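Local coordinates for protein MPT synthase subunit 2 (Burkholderia ambifaria, PDB 7L32) that probably serves as the catalytic subunit of molybdopterin synthase, the enzyme that puts dithiolene sulfur into the precursor of the molybdenum cofactor, at residues M57-L70 against A129-W143. Sequence-based numbering, arbitrary orientation.
Sequences MELEHYPGMTEKAL and APFWKKETTPDGERW
Antiparallel pairing of strands 57-61 and 131-136, the two inner strands of a four-stranded sheet in this MoaE-family protein, brings Glu60 opposite Trp132 as a hydrogen-bonded pair. Glu60 N gives to Trp132 O at 2.9 Å, and Trp132 N returns a bond to Glu60 O at 2.8 Å. Two residues along, Lys134 N hydrogen-bonds to Glu58 O. The side chains of Glu58 and Lys134 run alongside each other, and Lys134 NZ meets Glu58 OE2 (3.0 Å) from above the carboxylate plane. The same NZ also bridges to Glu141 OE2, so one ammonium ties strand 57-61 to both arms of the 131-136/141-145 hairpin and probably offsets the two negative charges. Beside this network Lys134 CB lies over one face of the Trp143 indole, toward its rim, and Trp143 CH2 comes to 3.4 Å from Glu60 CG, the ring plane turned 79° from the Glu60 carboxylate. Beyond the turn that follows strand 57-61, Thr66 ties the first turn of helix 65-80 to the residues leading into strand 131-136. With OG1 beside its own backbone N (chi1 -56°), the hydroxyl donates to Pro130 O at 2.7 Å. Thr66 OG1 also accepts from Tyr62 N, while CG2 sits over a face of Phe131, 4.0 Å from the ring centroid, in a CH-pi contact. His90 stacks on that ring. Farther along the helix, Ala69 CB packs against Pro130 CD at 3.7 Å, and Leu70 CD2 meets Ala129 CB.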
loop_
_atom_site.group_PDB
_atom_site.type_symbol
_atom_site.label_atom_id
_atom_site.label_comp_id
_atom_site.label_asym_id
_atom_site.label_seq_id
_atom_site.Cartn_x
_atom_site.Cartn_y
_atom_site.Cartn_z
ATOM N N MET A 57 20.732 5.213 -12.230
ATOM C CA MET A 57 20.770 5.831 -10.911
ATOM C C MET A 57 21.736 5.056 -10.027
ATOM O O MET A 57 21.582 3.844 -9.844
ATOM C CB MET A 57 19.366 5.864 -10.299
ATOM C CG MET A 57 19.301 6.404 -8.861
ATOM S SD MET A 57 17.699 6.218 -8.038
ATOM C CE MET A 57 16.557 6.201 -9.423
ATOM N N GLU A 58 22.738 5.756 -9.489
ATOM C CA GLU A 58 23.664 5.193 -8.516
ATOM C C GLU A 58 23.346 5.842 -7.174
ATOM O O GLU A 58 23.574 7.046 -7.000
ATOM C CB GLU A 58 25.117 5.437 -8.915
ATOM C CG GLU A 58 25.590 4.598 -10.089
ATOM C CD GLU A 58 27.059 4.260 -9.996
ATOM O OE1 GLU A 58 27.557 4.112 -8.861
ATOM O OE2 GLU A 58 27.721 4.171 -11.052
ATOM N N LEU A 59 22.836 5.038 -6.240
ATOM C CA LEU A 59 22.433 5.456 -4.901
ATOM C C LEU A 59 23.407 4.904 -3.872
ATOM O O LEU A 59 23.787 3.732 -3.941
ATOM C CB LEU A 59 21.033 4.939 -4.524
ATOM C CG LEU A 59 19.812 5.834 -4.650
ATOM C CD1 LEU A 59 18.590 5.136 -4.011
ATOM C CD2 LEU A 59 20.096 7.182 -4.010
ATOM N N GLU A 60 23.758 5.730 -2.887
ATOM C CA GLU A 60 24.583 5.296 -1.769
ATOM C C GLU A 60 24.000 5.833 -0.473
ATOM O O GLU A 60 23.419 6.920 -0.439
ATOM C CB GLU A 60 26.049 5.757 -1.924
ATOM C CG GLU A 60 26.868 4.982 -2.962
ATOM C CD GLU A 60 26.587 3.478 -2.974
ATOM O OE1 GLU A 60 26.462 2.867 -1.881
ATOM O OE2 GLU A 60 26.481 2.902 -4.082
ATOM N N HIS A 61 24.157 5.054 0.586
ATOM C CA HIS A 61 23.720 5.427 1.922
ATOM C C HIS A 61 24.953 5.718 2.772
ATOM O O HIS A 61 26.090 5.589 2.309
ATOM C CB HIS A 61 22.871 4.315 2.550
ATOM C CG HIS A 61 23.652 3.076 2.876
ATOM N ND1 HIS A 61 24.396 2.398 1.934
ATOM C CD2 HIS A 61 23.823 2.406 4.041
ATOM C CE1 HIS A 61 24.982 1.358 2.500
ATOM N NE2 HIS A 61 24.652 1.340 3.780
ATOM N N TYR A 62 24.718 6.143 4.022
ATOM C CA TYR A 62 25.774 6.327 5.017
ATOM C C TYR A 62 25.704 5.133 5.969
ATOM O O TYR A 62 24.794 5.075 6.812
ATOM C CB TYR A 62 25.567 7.650 5.768
ATOM C CG TYR A 62 26.715 8.141 6.670
ATOM C CD1 TYR A 62 27.580 7.254 7.301
ATOM C CD2 TYR A 62 26.899 9.500 6.899
ATOM C CE1 TYR A 62 28.613 7.712 8.133
ATOM C CE2 TYR A 62 27.925 9.968 7.721
ATOM C CZ TYR A 62 28.776 9.069 8.340
ATOM O OH TYR A 62 29.793 9.528 9.160
ATOM N N PRO A 63 26.590 4.145 5.849
ATOM C CA PRO A 63 26.441 2.909 6.635
ATOM C C PRO A 63 26.285 3.174 8.127
ATOM O O PRO A 63 27.034 3.948 8.723
ATOM C CB PRO A 63 27.732 2.143 6.323
ATOM C CG PRO A 63 28.094 2.612 4.963
ATOM C CD PRO A 63 27.729 4.065 4.915
ATOM N N GLY A 64 25.266 2.545 8.719
ATOM C CA GLY A 64 24.948 2.770 10.116
ATOM C C GLY A 64 24.059 3.982 10.314
ATOM O O GLY A 64 22.983 3.875 10.902
ATOM N N MET A 65 24.506 5.141 9.821
ATOM C CA MET A 65 23.739 6.381 9.956
ATOM C C MET A 65 22.364 6.276 9.293
ATOM O O MET A 65 21.331 6.628 9.889
ATOM C CB MET A 65 24.556 7.523 9.339
ATOM C CG MET A 65 23.837 8.855 9.173
ATOM S SD MET A 65 24.119 9.980 10.566
ATOM C CE MET A 65 25.879 10.265 10.449
ATOM N N THR A 66 22.324 5.811 8.049
ATOM C CA THR A 66 21.044 5.780 7.348
ATOM C C THR A 66 20.088 4.786 8.005
ATOM O O THR A 66 18.904 5.084 8.168
ATOM C CB THR A 66 21.247 5.459 5.864
ATOM O OG1 THR A 66 22.148 6.416 5.287
ATOM C CG2 THR A 66 19.888 5.532 5.093
ATOM N N GLU A 67 20.586 3.609 8.405
ATOM C CA GLU A 67 19.722 2.640 9.088
ATOM C C GLU A 67 19.140 3.227 10.369
ATOM O O GLU A 67 17.943 3.074 10.642
ATOM C CB GLU A 67 20.504 1.362 9.410
ATOM C CG GLU A 67 20.794 0.468 8.200
ATOM C CD GLU A 67 22.159 0.713 7.564
ATOM O OE1 GLU A 67 22.753 1.807 7.742
ATOM O OE2 GLU A 67 22.635 -0.202 6.861
ATOM N N LYS A 68 19.964 3.930 11.157
ATOM C CA LYS A 68 19.457 4.529 12.389
ATOM C C LYS A 68 18.371 5.562 12.106
ATOM O O LYS A 68 17.395 5.662 12.859
ATOM C CB LYS A 68 20.610 5.145 13.184
ATOM C CG LYS A 68 21.412 4.088 13.927
ATOM C CD LYS A 68 22.591 4.676 14.690
ATOM C CE LYS A 68 23.520 3.577 15.190
ATOM N NZ LYS A 68 24.407 3.038 14.105
ATOM N N ALA A 69 18.513 6.333 11.023
ATOM C CA ALA A 69 17.463 7.286 10.654
ATOM C C ALA A 69 16.170 6.564 10.290
ATOM O O ALA A 69 15.065 6.999 10.663
ATOM C CB ALA A 69 17.933 8.154 9.481
ATOM N N LEU A 70 16.284 5.458 9.556
ATOM C CA LEU A 70 15.085 4.697 9.204
ATOM C C LEU A 70 14.425 4.107 10.449
ATOM O O LEU A 70 13.187 4.062 10.546
ATOM C CB LEU A 70 15.437 3.599 8.203
ATOM C CG LEU A 70 15.930 4.045 6.818
ATOM C CD1 LEU A 70 16.351 2.833 5.995
ATOM C CD2 LEU A 70 14.850 4.877 6.065
ATOM N N ALA A 129 15.827 10.671 5.211
ATOM C CA ALA A 129 16.815 9.586 5.293
ATOM C C ALA A 129 18.052 9.925 4.459
ATOM O O ALA A 129 17.919 10.302 3.288
ATOM C CB ALA A 129 16.218 8.256 4.822
ATOM N N PRO A 130 19.267 9.804 5.019
ATOM C CA PRO A 130 20.477 10.189 4.267
ATOM C C PRO A 130 20.833 9.238 3.135
ATOM O O PRO A 130 21.314 8.122 3.370
ATOM C CB PRO A 130 21.581 10.193 5.335
ATOM C CG PRO A 130 20.862 10.238 6.646
ATOM C CD PRO A 130 19.566 9.499 6.425
ATOM N N PHE A 131 20.619 9.695 1.903
ATOM C CA PHE A 131 21.023 8.992 0.692
ATOM C C PHE A 131 21.643 10.010 -0.246
ATOM O O PHE A 131 21.304 11.196 -0.187
ATOM C CB PHE A 131 19.840 8.324 -0.032
ATOM C CG PHE A 131 19.322 7.100 0.656
ATOM C CD1 PHE A 131 19.928 5.869 0.462
ATOM C CD2 PHE A 131 18.225 7.185 1.502
ATOM C CE1 PHE A 131 19.442 4.727 1.099
ATOM C CE2 PHE A 131 17.744 6.066 2.148
ATOM C CZ PHE A 131 18.352 4.830 1.944
ATOM N N TRP A 132 22.512 9.528 -1.144
ATOM C CA TRP A 132 23.198 10.359 -2.124
ATOM C C TRP A 132 23.119 9.711 -3.496
ATOM O O TRP A 132 23.205 8.487 -3.615
ATOM C CB TRP A 132 24.681 10.580 -1.752
ATOM C CG TRP A 132 24.867 11.462 -0.545
ATOM C CD1 TRP A 132 25.172 12.798 -0.549
ATOM C CD2 TRP A 132 24.730 11.087 0.838
ATOM N NE1 TRP A 132 25.256 13.268 0.744
ATOM C CE2 TRP A 132 24.984 12.243 1.613
ATOM C CE3 TRP A 132 24.432 9.886 1.498
ATOM C CZ2 TRP A 132 24.951 12.232 3.014
ATOM C CZ3 TRP A 132 24.385 9.884 2.900
ATOM C CH2 TRP A 132 24.648 11.047 3.636
ATOM N N LYS A 133 22.993 10.547 -4.528
ATOM C CA LYS A 133 22.944 10.122 -5.917
ATOM C C LYS A 133 24.199 10.599 -6.631
ATOM O O LYS A 133 24.636 11.734 -6.433
ATOM C CB LYS A 133 21.719 10.707 -6.637
ATOM C CG LYS A 133 20.650 9.707 -7.014
ATOM C CD LYS A 133 19.489 10.404 -7.725
ATOM C CE LYS A 133 19.952 11.164 -8.959
ATOM N NZ LYS A 133 20.197 10.283 -10.148
ATOM N N LYS A 134 24.782 9.729 -7.447
ATOM C CA LYS A 134 25.956 10.110 -8.220
ATOM C C LYS A 134 25.522 10.902 -9.447
ATOM O O LYS A 134 24.596 10.499 -10.156
ATOM C CB LYS A 134 26.752 8.876 -8.639
ATOM C CG LYS A 134 28.148 9.211 -9.179
ATOM C CD LYS A 134 28.832 8.005 -9.800
ATOM C CE LYS A 134 28.238 7.688 -11.164
ATOM N NZ LYS A 134 29.078 6.733 -11.946
ATOM N N GLU A 135 26.179 12.036 -9.692
ATOM C CA GLU A 135 25.905 12.850 -10.871
ATOM C C GLU A 135 27.209 13.347 -11.464
ATOM O O GLU A 135 28.142 13.682 -10.730
ATOM C CB GLU A 135 24.985 14.032 -10.540
ATOM C CG GLU A 135 23.542 13.607 -10.301
ATOM C CD GLU A 135 22.642 14.744 -9.853
ATOM O OE1 GLU A 135 23.135 15.886 -9.714
ATOM O OE2 GLU A 135 21.436 14.489 -9.637
ATOM N N THR A 136 27.267 13.397 -12.790
ATOM C CA THR A 136 28.447 13.873 -13.502
ATOM C C THR A 136 28.250 15.351 -13.829
ATOM O O THR A 136 27.465 15.700 -14.718
ATOM C CB THR A 136 28.694 13.053 -14.767
ATOM O OG1 THR A 136 28.574 11.658 -14.463
ATOM C CG2 THR A 136 30.095 13.323 -15.301
ATOM N N THR A 137 28.962 16.215 -13.099
ATOM C CA THR A 137 28.930 17.666 -13.252
ATOM C C THR A 137 30.096 18.096 -14.140
ATOM O O THR A 137 30.908 17.246 -14.530
ATOM C CB THR A 137 28.994 18.342 -11.874
ATOM O OG1 THR A 137 30.325 18.258 -11.349
ATOM C CG2 THR A 137 28.025 17.678 -10.905
ATOM N N PRO A 138 30.212 19.382 -14.509
ATOM C CA PRO A 138 31.392 19.799 -15.292
ATOM C C PRO A 138 32.716 19.538 -14.591
ATOM O O PRO A 138 33.705 19.195 -15.253
ATOM C CB PRO A 138 31.152 21.301 -15.518
ATOM C CG PRO A 138 30.063 21.686 -14.550
ATOM C CD PRO A 138 29.217 20.465 -14.428
ATOM N N ASP A 139 32.766 19.692 -13.266
ATOM C CA ASP A 139 33.982 19.355 -12.533
ATOM C C ASP A 139 34.280 17.863 -12.628
ATOM O O ASP A 139 35.444 17.456 -12.717
ATOM C CB ASP A 139 33.851 19.786 -11.071
ATOM N N GLY A 140 33.245 17.038 -12.629
ATOM C CA GLY A 140 33.408 15.602 -12.648
ATOM C C GLY A 140 32.306 14.951 -11.836
ATOM O O GLY A 140 31.300 15.579 -11.527
ATOM N N GLU A 141 32.524 13.683 -11.496
ATOM C CA GLU A 141 31.532 12.919 -10.750
ATOM C C GLU A 141 31.386 13.461 -9.332
ATOM O O GLU A 141 32.377 13.623 -8.612
ATOM C CB GLU A 141 31.919 11.443 -10.708
ATOM C CG GLU A 141 31.692 10.695 -12.010
ATOM C CD GLU A 141 31.746 9.191 -11.819
ATOM O OE1 GLU A 141 32.261 8.748 -10.768
ATOM O OE2 GLU A 141 31.269 8.457 -12.712
ATOM N N ARG A 142 30.146 13.737 -8.934
ATOM C CA ARG A 142 29.834 14.201 -7.592
ATOM C C ARG A 142 28.686 13.392 -7.004
ATOM O O ARG A 142 27.899 12.760 -7.718
ATOM C CB ARG A 142 29.469 15.692 -7.575
ATOM C CG ARG A 142 30.573 16.648 -8.012
ATOM C CD ARG A 142 31.770 16.599 -7.066
ATOM N NE ARG A 142 32.845 17.495 -7.478
ATOM C CZ ARG A 142 33.927 17.135 -8.158
ATOM N NH1 ARG A 142 34.131 15.881 -8.525
ATOM N NH2 ARG A 142 34.832 18.058 -8.469
ATOM N N TRP A 143 28.601 13.424 -5.680
ATOM C CA TRP A 143 27.533 12.773 -4.939
ATOM C C TRP A 143 26.614 13.860 -4.400
ATOM O O TRP A 143 27.050 14.706 -3.611
ATOM C CB TRP A 143 28.106 11.911 -3.814
ATOM C CG TRP A 143 28.796 10.704 -4.342
ATOM C CD1 TRP A 143 30.132 10.561 -4.585
ATOM C CD2 TRP A 143 28.183 9.465 -4.717
ATOM N NE1 TRP A 143 30.388 9.307 -5.085
ATOM C CE2 TRP A 143 29.209 8.614 -5.175
ATOM C CE3 TRP A 143 26.867 8.995 -4.711
ATOM C CZ2 TRP A 143 28.963 7.317 -5.621
ATOM C CZ3 TRP A 143 26.620 7.701 -5.154
ATOM C CH2 TRP A 143 27.666 6.881 -5.607
HETATM O O HOH W 1 22.716 8.776 -10.089
#